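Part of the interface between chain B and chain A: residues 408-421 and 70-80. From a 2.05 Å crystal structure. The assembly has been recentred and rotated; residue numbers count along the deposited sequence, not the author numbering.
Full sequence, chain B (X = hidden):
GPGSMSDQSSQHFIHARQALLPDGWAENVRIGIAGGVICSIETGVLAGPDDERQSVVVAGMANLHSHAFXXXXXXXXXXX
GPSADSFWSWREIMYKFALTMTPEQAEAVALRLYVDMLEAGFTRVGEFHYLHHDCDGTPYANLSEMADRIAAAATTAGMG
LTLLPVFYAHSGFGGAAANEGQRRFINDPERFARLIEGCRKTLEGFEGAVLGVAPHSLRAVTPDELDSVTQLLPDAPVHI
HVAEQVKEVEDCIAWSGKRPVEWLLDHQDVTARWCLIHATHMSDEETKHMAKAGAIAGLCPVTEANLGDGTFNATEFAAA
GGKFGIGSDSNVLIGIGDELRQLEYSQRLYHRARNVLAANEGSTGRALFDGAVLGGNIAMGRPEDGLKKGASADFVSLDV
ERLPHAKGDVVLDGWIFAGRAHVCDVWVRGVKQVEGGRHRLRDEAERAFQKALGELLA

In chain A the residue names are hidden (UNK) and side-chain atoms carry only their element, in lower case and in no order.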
# COMPACT_ATOMS: atom_id res chain seq x y z
N GLY B 408 -15.89 -17.05 -1.14
CA GLY B 408 -14.93 -16.68 -0.08
C GLY B 408 -13.52 -16.16 -0.35
O GLY B 408 -13.26 -15.02 -0.09
N ASP B 409 -12.59 -17.02 -0.75
CA ASP B 409 -11.18 -16.60 -0.91
C ASP B 409 -11.02 -15.40 -1.89
O ASP B 409 -10.19 -14.51 -1.67
CB ASP B 409 -10.35 -17.78 -1.40
CG ASP B 409 -10.05 -18.80 -0.31
OD1 ASP B 409 -10.40 -18.59 0.87
OD2 ASP B 409 -9.46 -19.85 -0.66
N VAL B 410 -11.83 -15.38 -2.93
CA VAL B 410 -11.82 -14.32 -3.91
C VAL B 410 -12.14 -13.00 -3.24
O VAL B 410 -11.55 -11.95 -3.57
CB VAL B 410 -12.81 -14.64 -5.07
CG1 VAL B 410 -12.99 -13.44 -6.00
CG2 VAL B 410 -12.33 -15.86 -5.84
N VAL B 411 -13.02 -13.03 -2.23
CA VAL B 411 -13.31 -11.81 -1.47
C VAL B 411 -12.03 -11.29 -0.76
O VAL B 411 -11.75 -10.07 -0.77
CB VAL B 411 -14.45 -11.97 -0.45
CG1 VAL B 411 -14.52 -10.73 0.44
CG2 VAL B 411 -15.78 -12.27 -1.13
N LEU B 412 -11.29 -12.21 -0.13
CA LEU B 412 -10.08 -11.82 0.61
C LEU B 412 -9.03 -11.24 -0.34
O LEU B 412 -8.38 -10.24 -0.03
CB LEU B 412 -9.48 -12.99 1.38
CG LEU B 412 -10.32 -13.53 2.54
CD1 LEU B 412 -9.70 -14.80 3.16
CD2 LEU B 412 -10.57 -12.45 3.59
N ASP B 413 -8.85 -11.90 -1.49
CA ASP B 413 -7.86 -11.43 -2.45
C ASP B 413 -8.25 -10.06 -3.02
O ASP B 413 -7.39 -9.21 -3.25
CB ASP B 413 -7.62 -12.48 -3.53
CG ASP B 413 -6.89 -13.70 -2.99
OD1 ASP B 413 -6.11 -13.57 -2.04
OD2 ASP B 413 -7.06 -14.79 -3.53
N GLY B 414 -9.54 -9.81 -3.17
CA GLY B 414 -10.03 -8.53 -3.69
C GLY B 414 -9.81 -7.43 -2.70
O GLY B 414 -9.38 -6.32 -3.02
N TRP B 415 -10.04 -7.77 -1.46
CA TRP B 415 -9.84 -6.87 -0.35
C TRP B 415 -8.41 -6.51 -0.21
O TRP B 415 -8.06 -5.34 -0.11
CB TRP B 415 -10.31 -7.56 0.92
CG TRP B 415 -10.20 -6.77 2.19
CD1 TRP B 415 -10.19 -5.38 2.35
CD2 TRP B 415 -10.13 -7.30 3.53
NE1 TRP B 415 -10.11 -5.05 3.67
CE2 TRP B 415 -10.09 -6.16 4.43
CE3 TRP B 415 -10.08 -8.59 4.07
CZ2 TRP B 415 -10.01 -6.31 5.81
CZ3 TRP B 415 -9.99 -8.73 5.46
CH2 TRP B 415 -9.96 -7.62 6.30
N ILE B 416 -7.55 -7.52 -0.15
CA ILE B 416 -6.15 -7.29 0.24
C ILE B 416 -5.29 -6.78 -0.91
O ILE B 416 -4.42 -5.97 -0.69
CB ILE B 416 -5.54 -8.58 0.80
CG1 ILE B 416 -6.18 -8.90 2.16
CG2 ILE B 416 -4.01 -8.46 0.92
CD1 ILE B 416 -5.99 -10.34 2.61
N PHE B 417 -5.53 -7.25 -2.13
CA PHE B 417 -4.65 -6.93 -3.26
C PHE B 417 -5.18 -5.94 -4.26
O PHE B 417 -4.42 -5.29 -4.93
CB PHE B 417 -4.22 -8.21 -3.98
CG PHE B 417 -3.37 -9.11 -3.12
CD1 PHE B 417 -2.05 -8.79 -2.85
CD2 PHE B 417 -3.92 -10.24 -2.52
CE1 PHE B 417 -1.26 -9.60 -2.05
CE2 PHE B 417 -3.13 -11.05 -1.69
CZ PHE B 417 -1.81 -10.74 -1.46
N ALA B 418 -6.50 -5.86 -4.40
CA ALA B 418 -7.10 -5.09 -5.49
C ALA B 418 -7.92 -3.92 -5.01
O ALA B 418 -8.43 -3.20 -5.83
CB ALA B 418 -7.94 -5.99 -6.39
N GLY B 419 -8.07 -3.74 -3.69
CA GLY B 419 -8.85 -2.61 -3.16
C GLY B 419 -10.34 -2.70 -3.50
O GLY B 419 -11.04 -1.68 -3.54
N ARG B 420 -10.83 -3.92 -3.74
CA ARG B 420 -12.20 -4.12 -4.22
C ARG B 420 -13.24 -4.43 -3.10
O ARG B 420 -14.41 -4.65 -3.39
CB ARG B 420 -12.19 -5.27 -5.25
CG ARG B 420 -11.55 -4.92 -6.60
CD ARG B 420 -12.34 -3.97 -7.48
NE ARG B 420 -11.54 -3.63 -8.67
CZ ARG B 420 -11.50 -4.31 -9.81
NH1 ARG B 420 -12.31 -5.34 -9.99
NH2 ARG B 420 -10.70 -3.93 -10.80
N ALA B 421 -12.80 -4.50 -1.85
CA ALA B 421 -13.69 -4.54 -0.68
C ALA B 421 -13.08 -3.68 0.38
O ALA B 421 -11.88 -3.38 0.30
CB ALA B 421 -13.86 -5.96 -0.16
N UNK A 70 -6.92 -5.62 -18.32
CA UNK A 70 -6.39 -6.32 -17.13
C UNK A 70 -7.02 -5.88 -15.83
O UNK A 70 -6.99 -6.63 -14.83
c UNK A 70 -4.18 -6.94 -18.24
o UNK A 70 -2.04 -6.39 -17.29
c UNK A 70 -2.67 -6.86 -18.26
n UNK A 70 -2.06 -7.30 -19.36
c UNK A 70 -4.84 -6.21 -17.05
N UNK A 71 -7.64 -4.70 -15.85
CA UNK A 71 -8.47 -4.24 -14.72
C UNK A 71 -9.54 -5.27 -14.38
O UNK A 71 -9.89 -5.42 -13.23
c UNK A 71 -9.43 -1.65 -12.84
c UNK A 71 -11.37 -2.16 -14.11
c UNK A 71 -10.20 -0.99 -11.89
c UNK A 71 -9.15 -2.92 -15.07
c UNK A 71 -11.57 -0.92 -12.07
o UNK A 71 -12.38 -0.27 -11.17
c UNK A 71 -12.16 -1.49 -13.19
c UNK A 71 -10.01 -2.24 -13.97
N UNK A 72 -10.07 -5.96 -15.38
CA UNK A 72 -11.04 -7.00 -15.15
C UNK A 72 -10.53 -8.17 -14.31
O UNK A 72 -11.30 -8.84 -13.64
N UNK A 73 -9.23 -8.42 -14.33
CA UNK A 73 -8.70 -9.58 -13.65
C UNK A 73 -8.13 -9.20 -12.30
O UNK A 73 -7.62 -10.07 -11.60
c UNK A 73 -4.51 -11.75 -15.02
c UNK A 73 -7.65 -10.33 -14.51
s UNK A 73 -5.20 -10.31 -15.82
c UNK A 73 -6.27 -9.71 -14.49
N UNK A 74 -8.21 -7.92 -11.92
CA UNK A 74 -7.64 -7.44 -10.65
C UNK A 74 -8.20 -8.25 -9.47
O UNK A 74 -9.43 -8.42 -9.32
c UNK A 74 -7.95 -5.95 -10.44
N UNK A 75 -7.30 -8.77 -8.63
CA UNK A 75 -7.69 -9.56 -7.48
C UNK A 75 -7.94 -11.02 -7.77
O UNK A 75 -8.16 -11.80 -6.85
N UNK A 76 -7.92 -11.41 -9.04
CA UNK A 76 -8.19 -12.79 -9.44
C UNK A 76 -6.95 -13.63 -9.68
O UNK A 76 -7.07 -14.80 -9.85
c UNK A 76 -11.22 -12.17 -11.84
c UNK A 76 -10.46 -12.08 -10.51
c UNK A 76 -11.29 -12.65 -9.33
c UNK A 76 -9.12 -12.82 -10.67
N UNK A 77 -5.75 -13.03 -9.68
CA UNK A 77 -4.50 -13.79 -9.93
C UNK A 77 -3.66 -14.03 -8.68
O UNK A 77 -2.42 -14.18 -8.78
c UNK A 77 -3.66 -13.06 -10.98
N UNK A 78 -4.30 -14.12 -7.51
CA UNK A 78 -3.57 -14.24 -6.23
C UNK A 78 -3.72 -15.61 -5.57
O UNK A 78 -3.61 -15.74 -4.34
c UNK A 78 -4.02 -11.73 -5.88
c UNK A 78 -3.98 -13.14 -5.26
o UNK A 78 -2.82 -10.53 -7.57
c UNK A 78 -2.73 -11.28 -6.57
o UNK A 78 -1.63 -11.64 -6.10
N UNK A 79 -3.95 -16.63 -6.39
CA UNK A 79 -3.96 -18.01 -5.98
C UNK A 79 -2.76 -18.71 -6.58
O UNK A 79 -2.51 -18.60 -7.79
c UNK A 79 -7.86 -20.88 -4.27
n UNK A 79 -8.50 -19.97 -3.52
n UNK A 79 -7.64 -22.08 -3.76
c UNK A 79 -6.50 -18.34 -5.84
c UNK A 79 -5.20 -18.74 -6.50
n UNK A 79 -7.44 -20.61 -5.52
c UNK A 79 -7.61 -19.33 -6.21
N UNK A 80 -2.05 -19.47 -5.75
CA UNK A 80 -0.78 -20.06 -6.16
C UNK A 80 -0.96 -21.11 -7.26
O UNK A 80 -0.23 -21.09 -8.23
n UNK A 80 4.78 -22.59 -7.62
n UNK A 80 3.52 -21.24 -6.27
n UNK A 80 2.63 -22.09 -8.24
c UNK A 80 3.64 -21.97 -7.38
c UNK A 80 1.25 -21.45 -5.33
c UNK A 80 2.32 -20.50 -5.87
c UNK A 80 -0.04 -20.68 -4.96
O HOH W 1 -11.59 -8.04 -11.06
O HOH W 2 -7.05 -14.33 -6.59
O HOH W 3 -10.76 -10.91 -6.00

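Position 70 of chain A carries three carbons in a row, the third bearing one oxygen and one nitrogen, and reaches nothing on chain B. The amide and the chain length make it Gln A70.

Position 71 has one carbon leading to a six-carbon ring that bears an oxygen. The guanidinium of Arg B420 lies over the ring face, its CZ 4.3 Å from the ring centroid, a cation-pi contact, and Arg B420 NH2 donates a hydrogen bond to the backbone O of position 71 at 3.0 Å. This is Tyr A71; its electron-rich face receives the cation while the backbone takes the N-H.

Position 72 has no side-chain atoms and is Gly A72. Position 73 shows an unbranched run of two carbons, a sulfur and a carbon, its CB pointing away from chain B: Met A73.

Position 74 has a single carbon. This CB lies over a face of the Arg B420 guanidinium, 3.4 Å from NH2 of that arginine, and 4.1 Å from Ala B418 CB. It is Ala A74, a small apolar group fitting a narrow space.

Position 75 again has none. Its phi is positive, in the type II turn from Met A73 to position 76. A CB here would be jammed against the carbonyl O of Ala A74 and would come within 3.2 Å of Ala B418 CB and 3.4 Å of Gly B414 CA, hence Gly A75.

Position 76 has four carbons forked at the second, one terminal carbon 3.8 Å from Val B410 CG1. This is Leu A76: though its CB points away, its branched apolar end packs on the valine. Position 77, one carbon pointing away, is Ala A77.

Position 78 has three carbons ending in two oxygens; the second carbon lies 3.7 Å from Phe B417 CD2 and the third covers a face of that ring. It is Glu A78, whose methylene CG lies against the phenylalanine while its carboxylate is bonded elsewhere in the structure.

Position 79 has three carbons, a nitrogen, then a carbon with two more nitrogens, one of them 3.0 Å from Asp B409 OD2. It is Arg A79: from a sideways CB, its long side chain carries a positive end to the carboxylate, forming a salt bridge in which NH1 donates. Position 80 has the same atoms but is out of reach: Arg A80.

The contact works by close backbone packing at Gly A75, whose CA comes 4.6 Å from Gly B414 CA, with charged groups engaged at Arg B420 and Asp B409. Water 2 links Gly A75 O, Glu A78 N and Asp B413 OD2.

Chain A (70-80) QYGMAGLAERR
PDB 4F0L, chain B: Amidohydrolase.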